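Local coordinates for protein 5-ketofructose reductase (Gluconobacter sp., PDB 7COK) that probably reduces 5-ketofructose to fructose with a nicotinamide cofactor, as a member of a novel class in the shikimate dehydrogenase family, at residues A132-V141 with K160-I168. Residues are numbered along the deposited sequence; the frame is centred on the assembly and turned at random.
Sequences AGGAARAIAV and KAETIAALI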
loop_
_atom_site.group_PDB
_atom_site.type_symbol
_atom_site.label_atom_id
_atom_site.label_comp_id
_atom_site.label_asym_id
_atom_site.label_seq_id
_atom_site.Cartn_x
_atom_site.Cartn_y
_atom_site.Cartn_z
ATOM N N ALA A 132 4.880 -33.517 8.907
ATOM C CA ALA A 132 5.361 -32.790 10.086
ATOM C C ALA A 132 5.872 -31.340 9.861
ATOM O O ALA A 132 6.632 -30.807 10.686
ATOM C CB ALA A 132 6.427 -33.625 10.794
ATOM N N GLY A 133 5.489 -30.720 8.745
ATOM C CA GLY A 133 5.879 -29.334 8.438
ATOM C C GLY A 133 5.293 -28.220 9.302
ATOM O O GLY A 133 4.780 -28.450 10.423
ATOM N N GLY A 134 5.411 -26.991 8.798
ATOM C CA GLY A 134 4.876 -25.812 9.495
ATOM C C GLY A 134 3.372 -25.903 9.665
ATOM O O GLY A 134 2.832 -25.613 10.764
ATOM N N ALA A 135 2.702 -26.327 8.595
ATOM C CA ALA A 135 1.241 -26.530 8.585
ATOM C C ALA A 135 0.818 -27.560 9.631
ATOM O O ALA A 135 -0.078 -27.321 10.436
ATOM C CB ALA A 135 0.780 -26.936 7.193
ATOM N N ALA A 136 1.525 -28.689 9.664
ATOM C CA ALA A 136 1.237 -29.736 10.638
ATOM C C ALA A 136 1.374 -29.275 12.106
ATOM O O ALA A 136 0.498 -29.575 12.939
ATOM C CB ALA A 136 2.091 -30.960 10.385
ATOM N N ARG A 137 2.466 -28.571 12.404
ATOM C CA ARG A 137 2.695 -28.007 13.737
ATOM C C ARG A 137 1.542 -27.101 14.167
ATOM O O ARG A 137 1.011 -27.269 15.283
ATOM C CB ARG A 137 4.066 -27.319 13.813
ATOM C CG ARG A 137 4.419 -26.788 15.174
ATOM C CD ARG A 137 5.729 -26.024 15.077
ATOM N NE ARG A 137 6.097 -25.449 16.369
ATOM C CZ ARG A 137 6.870 -26.058 17.271
ATOM N NH1 ARG A 137 7.381 -27.271 17.039
ATOM N NH2 ARG A 137 7.124 -25.461 18.425
ATOM N N ALA A 138 1.167 -26.137 13.307
ATOM C CA ALA A 138 0.077 -25.218 13.662
ATOM C C ALA A 138 -1.271 -25.908 13.813
ATOM O O ALA A 138 -2.020 -25.608 14.754
ATOM C CB ALA A 138 0.004 -24.070 12.672
ATOM N N ILE A 139 -1.569 -26.823 12.899
ATOM C CA ILE A 139 -2.815 -27.595 12.934
ATOM C C ILE A 139 -2.883 -28.425 14.233
ATOM O O ILE A 139 -3.897 -28.429 14.908
ATOM C CB ILE A 139 -2.996 -28.472 11.671
ATOM C CG1 ILE A 139 -3.370 -27.562 10.506
ATOM C CG2 ILE A 139 -4.112 -29.501 11.854
ATOM C CD1 ILE A 139 -3.190 -28.216 9.149
ATOM N N ALA A 140 -1.785 -29.094 14.588
ATOM C CA ALA A 140 -1.731 -29.881 15.828
ATOM C C ALA A 140 -1.987 -29.005 17.068
ATOM O O ALA A 140 -2.799 -29.349 17.922
ATOM C CB ALA A 140 -0.417 -30.633 15.933
ATOM N N VAL A 141 -1.344 -27.834 17.117
ATOM C CA VAL A 141 -1.555 -26.928 18.255
ATOM C C VAL A 141 -3.000 -26.468 18.319
ATOM O O VAL A 141 -3.587 -26.489 19.396
ATOM C CB VAL A 141 -0.575 -25.739 18.244
ATOM C CG1 VAL A 141 -0.948 -24.673 19.294
ATOM C CG2 VAL A 141 0.835 -26.247 18.526
ATOM N N LYS A 160 11.003 -35.620 13.465
ATOM C CA LYS A 160 10.266 -34.370 13.181
ATOM C C LYS A 160 8.815 -34.459 13.663
ATOM O O LYS A 160 8.281 -33.489 14.210
ATOM C CB LYS A 160 10.312 -34.037 11.686
ATOM C CG LYS A 160 11.705 -33.721 11.151
ATOM C CD LYS A 160 11.969 -32.227 11.060
ATOM C CE LYS A 160 13.386 -31.916 10.583
ATOM N NZ LYS A 160 13.633 -32.171 9.135
ATOM N N ALA A 161 8.182 -35.618 13.478
ATOM C CA ALA A 161 6.855 -35.858 14.096
ATOM C C ALA A 161 6.928 -35.828 15.625
ATOM O O ALA A 161 6.044 -35.247 16.280
ATOM C CB ALA A 161 6.254 -37.181 13.611
ATOM N N GLU A 162 7.976 -36.451 16.185
ATOM C CA GLU A 162 8.172 -36.510 17.634
ATOM C C GLU A 162 8.304 -35.125 18.248
ATOM O O GLU A 162 7.848 -34.926 19.369
ATOM C CB GLU A 162 9.360 -37.423 18.016
ATOM C CG GLU A 162 9.575 -37.660 19.515
ATOM C CD GLU A 162 8.357 -38.178 20.268
ATOM O OE1 GLU A 162 7.505 -38.857 19.668
ATOM O OE2 GLU A 162 8.255 -37.905 21.485
ATOM N N THR A 163 8.871 -34.176 17.502
ATOM C CA THR A 163 8.976 -32.777 17.950
ATOM C C THR A 163 7.578 -32.189 18.176
ATOM O O THR A 163 7.305 -31.598 19.216
ATOM C CB THR A 163 9.791 -31.910 16.978
ATOM O OG1 THR A 163 11.145 -32.392 16.921
ATOM C CG2 THR A 163 9.817 -30.432 17.434
ATOM N N ILE A 164 6.681 -32.425 17.224
ATOM C CA ILE A 164 5.312 -31.975 17.365
ATOM C C ILE A 164 4.562 -32.758 18.473
ATOM O O ILE A 164 3.882 -32.154 19.318
ATOM C CB ILE A 164 4.572 -31.950 16.003
ATOM C CG1 ILE A 164 5.307 -31.016 15.018
ATOM C CG2 ILE A 164 3.116 -31.536 16.206
ATOM C CD1 ILE A 164 4.865 -31.082 13.566
ATOM N N ALA A 165 4.695 -34.087 18.502
ATOM C CA ALA A 165 4.087 -34.868 19.579
ATOM C C ALA A 165 4.493 -34.375 20.980
ATOM O O ALA A 165 3.611 -34.228 21.849
ATOM C CB ALA A 165 4.373 -36.356 19.421
ATOM N N ALA A 166 5.790 -34.080 21.149
ATOM C CA ALA A 166 6.356 -33.601 22.417
ATOM C C ALA A 166 5.758 -32.242 22.777
ATOM O O ALA A 166 5.381 -32.017 23.916
ATOM C CB ALA A 166 7.873 -33.517 22.342
ATOM N N LEU A 167 5.622 -31.365 21.785
ATOM C CA LEU A 167 4.973 -30.068 21.988
ATOM C C LEU A 167 3.551 -30.233 22.522
ATOM O O LEU A 167 3.154 -29.554 23.459
ATOM C CB LEU A 167 4.963 -29.260 20.686
ATOM C CG LEU A 167 4.279 -27.885 20.677
ATOM C CD1 LEU A 167 5.005 -26.868 21.543
ATOM C CD2 LEU A 167 4.207 -27.411 19.229
ATOM N N ILE A 168 2.799 -31.151 21.930
ATOM C CA ILE A 168 1.423 -31.380 22.329
ATOM C C ILE A 168 1.340 -31.901 23.764
ATOM O O ILE A 168 0.614 -31.341 24.578
ATOM C CB ILE A 168 0.672 -32.261 21.288
ATOM C CG1 ILE A 168 0.636 -31.598 19.891
ATOM C CG2 ILE A 168 -0.710 -32.651 21.786
ATOM C CD1 ILE A 168 0.192 -30.142 19.842
#
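Lys160 and Ala161 meet Ala132: Ala132 CB lies 3.8 Å from both Lys160 C and Ala161 N, and also touches Lys160 CB. One turn on, Thr163 CG2 sits at the edge of the Arg137 guanidinium, 4.0 Å from Arg137 NH1. Ile164 fills the middle of the interface. With its CG1 anti to the carbonyl carbon (chi1 -59°), CD1 lies against the turn into helix 134-145 and its first turn, 3.4 Å from Ala132 O and 3.7 Å from Arg137 N, while CG2 packs on Ala140 CB at 3.7 Å. Leu167 CD2 stands over the centre of one guanidinium face, 3.5 Å above its plane, and also touches Val141 CG2. Arg137 CG is anti to the backbone N (chi1 -176°) and the chain runs extended to NE, carrying the guanidinium across Leu167; NE bonds to Ile89 O and NH2, weakly, to Leu88 O, holding the group against helix 84-89. An alanine here is likely to uncover the guanidinium-facing side of Leu167 CD2 and leave Ile89 O without this donor. Ile168 ends the row, its CD1 lying 3.6 Å from Ala140 O. No hydrogen bond crosses the interface; the axes of 134-141 and 160-168 run 20° apart, 10.1 Å at closest approach. Joined through strand 150-155, both helices flank one face of the parallel sheet, Ala136 and Ala140 resting on Ile129, Ala161 on Ile153; the turn before helix 134-145 is consistent with the glycine-rich dinucleotide-binding turn (GxGxxA type) of a Rossmann fold.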